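Local coordinates for protein tropomodulin (Caenorhabditis elegans, PDB 1PGV) that probably caps the pointed ends of actin filaments, blocking growth and loss of subunits there, and is represented here by its C-terminal domain, at residues 39-50 with 69-80; 83-91 with 105-114. All blocks are in the same frame, centred on the assembly; numbering follows the deposited sequence.

The two contacts belong to successive turns of one leucine-rich-repeat-like solenoid, the C-terminal domain of tropomodulin, and their centres lie about 16 Å apart. Contact 1 pairs strand 45-47 with strand 74-76 at one end of the parallel sheet; the chain then runs from strand 74-76 directly into helix 84-87, where contact 2 begins. The two meet where the loops leave the strands. There Asn108 OD1 lies 2.8 Å from Thr80 N, and Glu106 O lies 3.0 Å from Asn79 N, both probable hydrogen bonds. Contact 1 joins two strands, and contact 2 joins the loops and helix starts that follow in the next turns.

Contact 1: 39-50 with 69-80; sequences DDTDLKEVNINN and SKHIEKFSLANT
Strands 45-47 and 74-76 are the two parallel strands of a right-handed beta-alpha-beta unit, adjacent turns of a leucine-rich-repeat-like sheet with axes 4.8 Å apart. Their backbone bonds run from Val46 N to Lys74 O, from Ser76 N to Val46 O and from Ile48 N to Ser76 O. Where the strands begin, Lys44 O accepts from both Glu73 N and Lys74 N. Val46 and Phe75 point to the same face, where branched and aromatic carbons suit the core: Val46 CG1 lies 3.8 Å from Phe75 CE1. Ile48 CD1 extends this apolar row to Leu77 CG. Beyond the strands Asn49 acts as a side-chain bridge. With CG beside its backbone N (chi1 -71°), its OD1 takes the N-H of Ala78 at 2.7 Å, from above the carbonyl plane. Asn50 OD1 then receives Asn79 ND2 in its carbonyl plane, on a lone pair, at 3.0 Å. At the other end Asp39, with positive phi, closes a Schellman motif, and its OD1 accepts Lys70 N at 2.8 Å. The His71 ring is sandwiched between Thr41 CA, 3.6 Å from its centroid in a CH-pi contact, and Lys70 CG on the opposite face. Without the imidazole, as with an alanine here, Thr41 and the Lys70 chain would probably lose the flat surface between them, leaving the 39-44 loop freer to shift. A water accepts a hydrogen bond from Ser69 OG and donates to Asp40 O and Leu43 O, joining the two loops. Helix 56-66 covers the apolar face through Leu62 and Ile63, helix 29-37 packs on Leu43 and Ser69, and strand 102-104 continues the sheet beyond strand 74-76.

Contact 2: 83-91 with 105-114; sequences SDSEARGLI and VESNFLTPEL
Asp84 in the first turn of helix 84-87 grips Thr111, the N-cap of helix 112-121, so the helix starts of two neighbouring turns of the leucine-rich-repeat-like solenoid are joined by one carboxylate. The polar part is a two-pronged bond. Asp84 OD1 accepts Thr111 N at 2.9 Å, with an N-H...O angle of 166°, on its syn side. Asp84 OD2 accepts the hydroxyl of Thr111 at 2.6 Å through its syn lone pair. An aspartate suits this place because its short side chain presents both oxygens to one residue, and using both holds the carboxylate against rotation. Threonine supplies a hydroxyl that can give one bond and take another.

The apolar part lies beside it. Ala87 CB lies 3.4 Å from Leu110 CD2, tighter than usual for two carbons, an approach that so small a side chain allows. Leu114, its CG anti to the backbone N (chi1 -180°), directs CD2 at Asp84 and Ala87. Farther along, Leu90 and Val105 run alongside each other in opposite senses, CD1 of Leu90 3.6 Å from CG1 of Val105, and Leu118 of helix 112-121 packs on Leu90 and Ile91. In the cap itself, Thr111 OG1 accepts Leu114 N at 3.2 Å while donating to Asp84 OD2.

Contact 1: 39-50 with 69-80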
loop_
_atom_site.group_PDB
_atom_site.type_symbol
_atom_site.label_atom_id
_atom_site.label_comp_id
_atom_site.label_asym_id
_atom_site.label_seq_id
_atom_site.Cartn_x
_atom_site.Cartn_y
_atom_site.Cartn_z
ATOM N N ASP A 39 19.317 4.715 3.338
ATOM C CA ASP A 39 18.503 5.790 2.785
ATOM C C ASP A 39 19.040 6.288 1.439
ATOM O O ASP A 39 19.191 7.492 1.215
ATOM C CB ASP A 39 18.420 6.938 3.797
ATOM C CG ASP A 39 17.436 8.011 3.386
ATOM O OD1 ASP A 39 16.433 7.678 2.723
ATOM O OD2 ASP A 39 17.658 9.186 3.741
ATOM N N ASP A 40 19.316 5.340 0.550
ATOM C CA ASP A 40 19.828 5.633 -0.787
ATOM C C ASP A 40 18.917 6.632 -1.494
ATOM O O ASP A 40 17.721 6.387 -1.659
ATOM C CB ASP A 40 19.912 4.335 -1.590
ATOM C CG ASP A 40 20.593 4.518 -2.925
ATOM O OD1 ASP A 40 20.007 5.168 -3.813
ATOM O OD2 ASP A 40 21.721 4.008 -3.079
ATOM N N THR A 41 19.492 7.751 -1.927
ATOM C CA THR A 41 18.724 8.800 -2.592
ATOM C C THR A 41 18.226 8.450 -3.994
ATOM O O THR A 41 17.307 9.093 -4.503
ATOM C CB THR A 41 19.549 10.104 -2.691
ATOM O OG1 THR A 41 18.760 11.124 -3.314
ATOM C CG2 THR A 41 20.812 9.872 -3.506
ATOM N N ASP A 42 18.815 7.429 -4.610
ATOM C CA ASP A 42 18.436 7.041 -5.967
ATOM C C ASP A 42 17.493 5.847 -6.082
ATOM O O ASP A 42 16.855 5.655 -7.119
ATOM C CB ASP A 42 19.699 6.776 -6.788
ATOM C CG ASP A 42 20.694 7.918 -6.699
ATOM O OD1 ASP A 42 21.846 7.676 -6.286
ATOM O OD2 ASP A 42 20.319 9.060 -7.038
ATOM N N LEU A 43 17.405 5.036 -5.033
ATOM C CA LEU A 43 16.516 3.880 -5.064
ATOM C C LEU A 43 15.083 4.347 -4.815
ATOM O O LEU A 43 14.677 4.538 -3.667
ATOM C CB LEU A 43 16.936 2.860 -4.003
ATOM C CG LEU A 43 16.117 1.566 -3.928
ATOM C CD1 LEU A 43 16.007 0.927 -5.304
ATOM C CD2 LEU A 43 16.777 0.612 -2.945
ATOM N N LYS A 44 14.331 4.532 -5.898
ATOM C CA LYS A 44 12.950 5.001 -5.822
ATOM C C LYS A 44 11.920 3.898 -6.016
ATOM O O LYS A 44 10.769 4.032 -5.591
ATOM C CB LYS A 44 12.705 6.081 -6.876
ATOM C CG LYS A 44 13.678 7.246 -6.821
ATOM C CD LYS A 44 13.600 7.982 -5.500
ATOM C CE LYS A 44 14.554 9.169 -5.486
ATOM N NZ LYS A 44 14.282 10.113 -6.602
ATOM N N GLU A 45 12.321 2.820 -6.679
ATOM C CA GLU A 45 11.410 1.712 -6.920
ATOM C C GLU A 45 12.008 0.364 -6.558
ATOM O O GLU A 45 13.119 0.025 -6.968
ATOM C CB GLU A 45 10.953 1.695 -8.385
ATOM C CG GLU A 45 10.246 0.399 -8.784
ATOM C CD GLU A 45 9.435 0.516 -10.063
ATOM O OE1 GLU A 45 9.923 1.142 -11.028
ATOM O OE2 GLU A 45 8.312 -0.036 -10.105
ATOM N N VAL A 46 11.258 -0.392 -5.764
ATOM C CA VAL A 46 11.658 -1.727 -5.349
ATOM C C VAL A 46 10.503 -2.617 -5.769
ATOM O O VAL A 46 9.378 -2.454 -5.297
ATOM C CB VAL A 46 11.852 -1.821 -3.821
ATOM C CG1 VAL A 46 12.160 -3.258 -3.427
ATOM C CG2 VAL A 46 12.978 -0.909 -3.383
ATOM N N ASN A 47 10.778 -3.550 -6.672
ATOM C CA ASN A 47 9.750 -4.443 -7.172
ATOM C C ASN A 47 10.190 -5.891 -7.021
ATOM O O ASN A 47 11.122 -6.331 -7.697
ATOM C CB ASN A 47 9.485 -4.142 -8.652
ATOM C CG ASN A 47 8.280 -4.879 -9.195
ATOM O OD1 ASN A 47 8.066 -6.057 -8.901
ATOM N ND2 ASN A 47 7.489 -4.191 -10.011
ATOM N N ILE A 48 9.534 -6.632 -6.130
ATOM C CA ILE A 48 9.875 -8.038 -5.946
ATOM C C ILE A 48 8.688 -8.916 -6.317
ATOM O O ILE A 48 8.517 -10.015 -5.781
ATOM C CB ILE A 48 10.305 -8.349 -4.494
ATOM C CG1 ILE A 48 9.150 -8.078 -3.526
ATOM C CG2 ILE A 48 11.528 -7.520 -4.132
ATOM C CD1 ILE A 48 9.460 -8.475 -2.090
ATOM N N ASN A 49 7.868 -8.424 -7.241
ATOM C CA ASN A 49 6.701 -9.166 -7.694
ATOM C C ASN A 49 7.099 -10.559 -8.172
ATOM O O ASN A 49 8.112 -10.724 -8.851
ATOM C CB ASN A 49 5.998 -8.432 -8.843
ATOM C CG ASN A 49 5.278 -7.170 -8.391
ATOM O OD1 ASN A 49 5.136 -6.913 -7.196
ATOM N ND2 ASN A 49 4.807 -6.384 -9.353
ATOM N N ASN A 50 6.297 -11.556 -7.800
ATOM C CA ASN A 50 6.517 -12.942 -8.202
ATOM C C ASN A 50 7.730 -13.645 -7.599
ATOM O O ASN A 50 8.057 -14.760 -8.000
ATOM C CB ASN A 50 6.596 -13.027 -9.727
ATOM C CG ASN A 50 5.462 -12.293 -10.403
ATOM O OD1 ASN A 50 4.288 -12.584 -10.169
ATOM N ND2 ASN A 50 5.807 -11.327 -11.250
ATOM N N SER A 69 14.103 4.666 4.419
ATOM C CA SER A 69 14.231 5.463 3.205
ATOM C C SER A 69 13.191 6.569 3.070
ATOM O O SER A 69 11.992 6.326 3.196
ATOM C CB SER A 69 14.150 4.564 1.973
ATOM O OG SER A 69 13.991 5.345 0.798
ATOM N N LYS A 70 13.655 7.787 2.809
ATOM C CA LYS A 70 12.743 8.904 2.624
ATOM C C LYS A 70 12.663 9.197 1.132
ATOM O O LYS A 70 12.187 10.250 0.717
ATOM C CB LYS A 70 13.235 10.139 3.384
ATOM C CG LYS A 70 14.649 10.579 3.050
ATOM C CD LYS A 70 15.025 11.818 3.855
ATOM C CE LYS A 70 16.489 12.183 3.674
ATOM N NZ LYS A 70 16.827 12.455 2.249
ATOM N N HIS A 71 13.113 8.237 0.330
ATOM C CA HIS A 71 13.121 8.390 -1.117
ATOM C C HIS A 71 12.272 7.374 -1.875
ATOM O O HIS A 71 11.767 7.671 -2.956
ATOM C CB HIS A 71 14.568 8.325 -1.614
ATOM C CG HIS A 71 15.459 9.355 -0.994
ATOM N ND1 HIS A 71 15.417 10.687 -1.346
ATOM C CD2 HIS A 71 16.395 9.254 -0.020
ATOM C CE1 HIS A 71 16.288 11.362 -0.618
ATOM N NE2 HIS A 71 16.896 10.516 0.194
ATOM N N ILE A 72 12.104 6.177 -1.320
ATOM C CA ILE A 72 11.323 5.156 -2.008
ATOM C C ILE A 72 9.948 5.682 -2.422
ATOM O O ILE A 72 9.227 6.272 -1.618
ATOM C CB ILE A 72 11.171 3.885 -1.138
ATOM C CG1 ILE A 72 10.387 2.823 -1.911
ATOM C CG2 ILE A 72 10.507 4.234 0.186
ATOM C CD1 ILE A 72 10.335 1.464 -1.217
ATOM N N GLU A 73 9.603 5.465 -3.688
ATOM C CA GLU A 73 8.339 5.925 -4.249
ATOM C C GLU A 73 7.397 4.796 -4.626
ATOM O O GLU A 73 6.177 4.969 -4.622
ATOM C CB GLU A 73 8.606 6.787 -5.489
ATOM C CG GLU A 73 9.200 8.145 -5.169
ATOM C CD GLU A 73 9.603 8.916 -6.414
ATOM O OE1 GLU A 73 9.046 8.642 -7.498
ATOM O OE2 GLU A 73 10.469 9.805 -6.296
ATOM N N LYS A 74 7.959 3.644 -4.973
ATOM C CA LYS A 74 7.146 2.499 -5.358
ATOM C C LYS A 74 7.675 1.224 -4.722
ATOM O O LYS A 74 8.865 0.924 -4.795
ATOM C CB LYS A 74 7.127 2.342 -6.878
ATOM C CG LYS A 74 6.568 3.541 -7.623
ATOM C CD LYS A 74 6.544 3.290 -9.126
ATOM C CE LYS A 74 5.986 4.488 -9.880
ATOM N NZ LYS A 74 5.900 4.221 -11.345
ATOM N N PHE A 75 6.778 0.478 -4.086
ATOM C CA PHE A 75 7.151 -0.767 -3.431
ATOM C C PHE A 75 6.106 -1.799 -3.823
ATOM O O PHE A 75 4.933 -1.674 -3.474
ATOM C CB PHE A 75 7.190 -0.560 -1.912
ATOM C CG PHE A 75 7.777 -1.720 -1.150
ATOM C CD1 PHE A 75 8.633 -2.624 -1.773
ATOM C CD2 PHE A 75 7.502 -1.884 0.205
ATOM C CE1 PHE A 75 9.208 -3.675 -1.056
ATOM C CE2 PHE A 75 8.074 -2.932 0.931
ATOM C CZ PHE A 75 8.928 -3.826 0.297
ATOM N N SER A 76 6.528 -2.809 -4.580
ATOM C CA SER A 76 5.600 -3.832 -5.041
ATOM C C SER A 76 6.030 -5.227 -4.603
ATOM O O SER A 76 7.173 -5.636 -4.823
ATOM C CB SER A 76 5.484 -3.781 -6.566
ATOM O OG SER A 76 4.398 -4.568 -7.023
ATOM N N LEU A 77 5.100 -5.945 -3.977
ATOM C CA LEU A 77 5.348 -7.301 -3.496
ATOM C C LEU A 77 4.192 -8.190 -3.928
ATOM O O LEU A 77 3.753 -9.061 -3.173
ATOM C CB LEU A 77 5.435 -7.335 -1.968
ATOM C CG LEU A 77 6.224 -6.274 -1.207
ATOM C CD1 LEU A 77 5.436 -4.968 -1.186
ATOM C CD2 LEU A 77 6.468 -6.759 0.221
ATOM N N ALA A 78 3.692 -7.962 -5.135
ATOM C CA ALA A 78 2.581 -8.746 -5.653
ATOM C C ALA A 78 2.997 -10.189 -5.897
ATOM O O ALA A 78 4.115 -10.463 -6.330
ATOM C CB ALA A 78 2.061 -8.133 -6.950
ATOM N N ASN A 79 2.086 -11.110 -5.608
ATOM C CA ASN A 79 2.339 -12.525 -5.819
ATOM C C ASN A 79 3.686 -12.997 -5.271
ATOM O O ASN A 79 4.511 -13.540 -6.006
ATOM C CB ASN A 79 2.242 -12.836 -7.313
ATOM C CG ASN A 79 2.238 -14.319 -7.603
ATOM O OD1 ASN A 79 1.502 -15.084 -6.974
ATOM N ND2 ASN A 79 3.049 -14.735 -8.571
ATOM N N THR A 80 3.906 -12.775 -3.977
ATOM C CA THR A 80 5.135 -13.206 -3.320
ATOM C C THR A 80 4.775 -14.201 -2.218
ATOM O O THR A 80 5.608 -14.544 -1.382
ATOM C CB THR A 80 5.891 -12.026 -2.684
ATOM O OG1 THR A 80 4.998 -11.280 -1.850
ATOM C CG2 THR A 80 6.464 -11.113 -3.765
HETATM O O HOH W 1 15.769 4.703 -1.121
HETATM O O HOH W 2 7.124 1.995 -12.407
#

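Contact 2: 83-91 with 105-114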
loop_
_atom_site.group_PDB
_atom_site.type_symbol
_atom_site.label_atom_id
_atom_site.label_comp_id
_atom_site.label_asym_id
_atom_site.label_seq_id
_atom_site.Cartn_x
_atom_site.Cartn_y
_atom_site.Cartn_z
ATOM N N SER A 83 2.023 -13.515 3.879
ATOM C CA SER A 83 0.829 -13.549 4.721
ATOM C C SER A 83 0.915 -12.420 5.739
ATOM O O SER A 83 1.872 -11.651 5.738
ATOM C CB SER A 83 0.724 -14.896 5.444
ATOM O OG SER A 83 1.727 -15.009 6.436
ATOM N N ASP A 84 -0.080 -12.320 6.615
ATOM C CA ASP A 84 -0.089 -11.262 7.615
ATOM C C ASP A 84 1.199 -11.135 8.421
ATOM O O ASP A 84 1.631 -10.026 8.729
ATOM C CB ASP A 84 -1.263 -11.451 8.577
ATOM C CG ASP A 84 -2.584 -11.026 7.976
ATOM O OD1 ASP A 84 -2.643 -10.809 6.744
ATOM O OD2 ASP A 84 -3.566 -10.910 8.740
ATOM N N SER A 85 1.812 -12.262 8.765
ATOM C CA SER A 85 3.037 -12.224 9.552
ATOM C C SER A 85 4.159 -11.437 8.870
ATOM O O SER A 85 4.875 -10.683 9.527
ATOM C CB SER A 85 3.498 -13.650 9.883
ATOM O OG SER A 85 3.505 -14.475 8.734
ATOM N N GLU A 86 4.300 -11.593 7.558
ATOM C CA GLU A 86 5.344 -10.872 6.831
ATOM C C GLU A 86 4.937 -9.448 6.458
ATOM O O GLU A 86 5.781 -8.555 6.399
ATOM C CB GLU A 86 5.734 -11.613 5.544
ATOM C CG GLU A 86 6.370 -12.978 5.744
ATOM C CD GLU A 86 5.347 -14.067 5.989
ATOM O OE1 GLU A 86 4.434 -14.223 5.149
ATOM O OE2 GLU A 86 5.461 -14.769 7.014
ATOM N N ALA A 87 3.649 -9.238 6.210
ATOM C CA ALA A 87 3.153 -7.926 5.808
ATOM C C ALA A 87 2.838 -6.946 6.936
ATOM O O ALA A 87 2.622 -5.756 6.685
ATOM C CB ALA A 87 1.930 -8.095 4.914
ATOM N N ARG A 88 2.816 -7.426 8.175
ATOM C CA ARG A 88 2.513 -6.558 9.309
ATOM C C ARG A 88 3.454 -5.357 9.377
ATOM O O ARG A 88 3.050 -4.263 9.773
ATOM C CB ARG A 88 2.601 -7.348 10.618
ATOM C CG ARG A 88 1.371 -7.224 11.504
ATOM C CD ARG A 88 0.723 -8.583 11.736
ATOM N NE ARG A 88 1.648 -9.523 12.366
ATOM C CZ ARG A 88 1.394 -10.815 12.555
ATOM N NH1 ARG A 88 0.235 -11.330 12.163
ATOM N NH2 ARG A 88 2.302 -11.594 13.131
ATOM N N GLY A 89 4.711 -5.567 8.992
ATOM C CA GLY A 89 5.694 -4.497 9.028
ATOM C C GLY A 89 5.358 -3.332 8.113
ATOM O O GLY A 89 5.897 -2.231 8.271
ATOM N N LEU A 90 4.467 -3.569 7.155
ATOM C CA LEU A 90 4.062 -2.523 6.223
ATOM C C LEU A 90 3.328 -1.406 6.946
ATOM O O LEU A 90 3.240 -0.280 6.448
ATOM C CB LEU A 90 3.173 -3.096 5.117
ATOM C CG LEU A 90 3.877 -3.986 4.090
ATOM C CD1 LEU A 90 2.874 -4.450 3.054
ATOM C CD2 LEU A 90 5.017 -3.213 3.426
ATOM N N ILE A 91 2.789 -1.711 8.124
ATOM C CA ILE A 91 2.095 -0.688 8.884
ATOM C C ILE A 91 3.074 0.422 9.249
ATOM O O ILE A 91 2.778 1.596 9.051
ATOM C CB ILE A 91 1.468 -1.260 10.180
ATOM C CG1 ILE A 91 0.329 -2.216 9.817
ATOM C CG2 ILE A 91 0.945 -0.119 11.051
ATOM C CD1 ILE A 91 -0.278 -2.945 11.007
ATOM N N VAL A 105 0.380 -5.039 -2.972
ATOM C CA VAL A 105 0.462 -6.296 -2.227
ATOM C C VAL A 105 -0.623 -7.263 -2.694
ATOM O O VAL A 105 -1.093 -8.109 -1.925
ATOM C CB VAL A 105 0.288 -6.068 -0.703
ATOM C CG1 VAL A 105 1.405 -5.198 -0.171
ATOM C CG2 VAL A 105 -1.066 -5.435 -0.420
ATOM N N GLU A 106 -1.016 -7.146 -3.959
ATOM C CA GLU A 106 -2.064 -8.004 -4.498
ATOM C C GLU A 106 -1.636 -9.464 -4.673
ATOM O O GLU A 106 -0.449 -9.786 -4.654
ATOM C CB GLU A 106 -2.548 -7.455 -5.845
ATOM C CG GLU A 106 -1.608 -7.742 -7.008
ATOM C CD GLU A 106 -2.019 -7.033 -8.292
ATOM O OE1 GLU A 106 -3.229 -6.992 -8.596
ATOM O OE2 GLU A 106 -1.125 -6.528 -9.004
ATOM N N SER A 107 -2.631 -10.331 -4.832
ATOM C CA SER A 107 -2.430 -11.762 -5.050
ATOM C C SER A 107 -1.586 -12.494 -4.016
ATOM O O SER A 107 -0.740 -13.324 -4.365
ATOM C CB SER A 107 -1.844 -11.985 -6.446
ATOM O OG SER A 107 -2.758 -11.553 -7.437
ATOM N N ASN A 108 -1.815 -12.193 -2.742
ATOM C CA ASN A 108 -1.084 -12.855 -1.669
ATOM C C ASN A 108 -2.067 -13.541 -0.723
ATOM O O ASN A 108 -3.157 -13.932 -1.147
ATOM C CB ASN A 108 -0.208 -11.850 -0.914
ATOM C CG ASN A 108 1.019 -11.443 -1.715
ATOM O OD1 ASN A 108 1.808 -12.294 -2.129
ATOM N ND2 ASN A 108 1.184 -10.142 -1.943
ATOM N N PHE A 109 -1.678 -13.688 0.540
ATOM C CA PHE A 109 -2.523 -14.340 1.540
ATOM C C PHE A 109 -2.851 -13.406 2.702
ATOM O O PHE A 109 -2.978 -13.843 3.851
ATOM C CB PHE A 109 -1.815 -15.593 2.068
ATOM C CG PHE A 109 -1.553 -16.625 1.011
ATOM C CD1 PHE A 109 -2.562 -17.492 0.601
ATOM C CD2 PHE A 109 -0.309 -16.706 0.394
ATOM C CE1 PHE A 109 -2.338 -18.426 -0.411
ATOM C CE2 PHE A 109 -0.071 -17.634 -0.619
ATOM C CZ PHE A 109 -1.088 -18.495 -1.023
ATOM N N LEU A 110 -2.997 -12.120 2.403
ATOM C CA LEU A 110 -3.305 -11.137 3.433
ATOM C C LEU A 110 -4.781 -11.175 3.813
ATOM O O LEU A 110 -5.646 -11.372 2.964
ATOM C CB LEU A 110 -2.926 -9.735 2.945
ATOM C CG LEU A 110 -1.469 -9.585 2.507
ATOM C CD1 LEU A 110 -1.188 -8.121 2.185
ATOM C CD2 LEU A 110 -0.541 -10.068 3.621
ATOM N N THR A 111 -5.065 -10.983 5.097
ATOM C CA THR A 111 -6.442 -11.011 5.582
ATOM C C THR A 111 -7.134 -9.662 5.451
ATOM O O THR A 111 -6.482 -8.619 5.447
ATOM C CB THR A 111 -6.506 -11.412 7.066
ATOM O OG1 THR A 111 -5.923 -10.375 7.863
ATOM C CG2 THR A 111 -5.753 -12.709 7.299
ATOM N N PRO A 112 -8.472 -9.668 5.353
ATOM C CA PRO A 112 -9.241 -8.427 5.230
ATOM C C PRO A 112 -8.931 -7.467 6.372
ATOM O O PRO A 112 -8.854 -6.253 6.176
ATOM C CB PRO A 112 -10.687 -8.916 5.268
ATOM C CG PRO A 112 -10.600 -10.243 4.589
ATOM C CD PRO A 112 -9.351 -10.844 5.209
ATOM N N GLU A 113 -8.749 -8.019 7.570
ATOM C CA GLU A 113 -8.458 -7.210 8.745
ATOM C C GLU A 113 -7.130 -6.475 8.617
ATOM O O GLU A 113 -7.022 -5.305 8.980
ATOM C CB GLU A 113 -8.424 -8.084 10.005
ATOM C CG GLU A 113 -9.741 -8.777 10.341
ATOM C CD GLU A 113 -10.219 -9.708 9.241
ATOM O OE1 GLU A 113 -9.414 -10.526 8.748
ATOM O OE2 GLU A 113 -11.409 -9.627 8.876
ATOM N N LEU A 114 -6.110 -7.161 8.113
ATOM C CA LEU A 114 -4.812 -6.518 7.967
ATOM C C LEU A 114 -4.895 -5.437 6.890
ATOM O O LEU A 114 -4.356 -4.344 7.064
ATOM C CB LEU A 114 -3.732 -7.536 7.602
ATOM C CG LEU A 114 -2.333 -6.930 7.437
ATOM C CD1 LEU A 114 -1.968 -6.107 8.663
ATOM C CD2 LEU A 114 -1.322 -8.038 7.211
#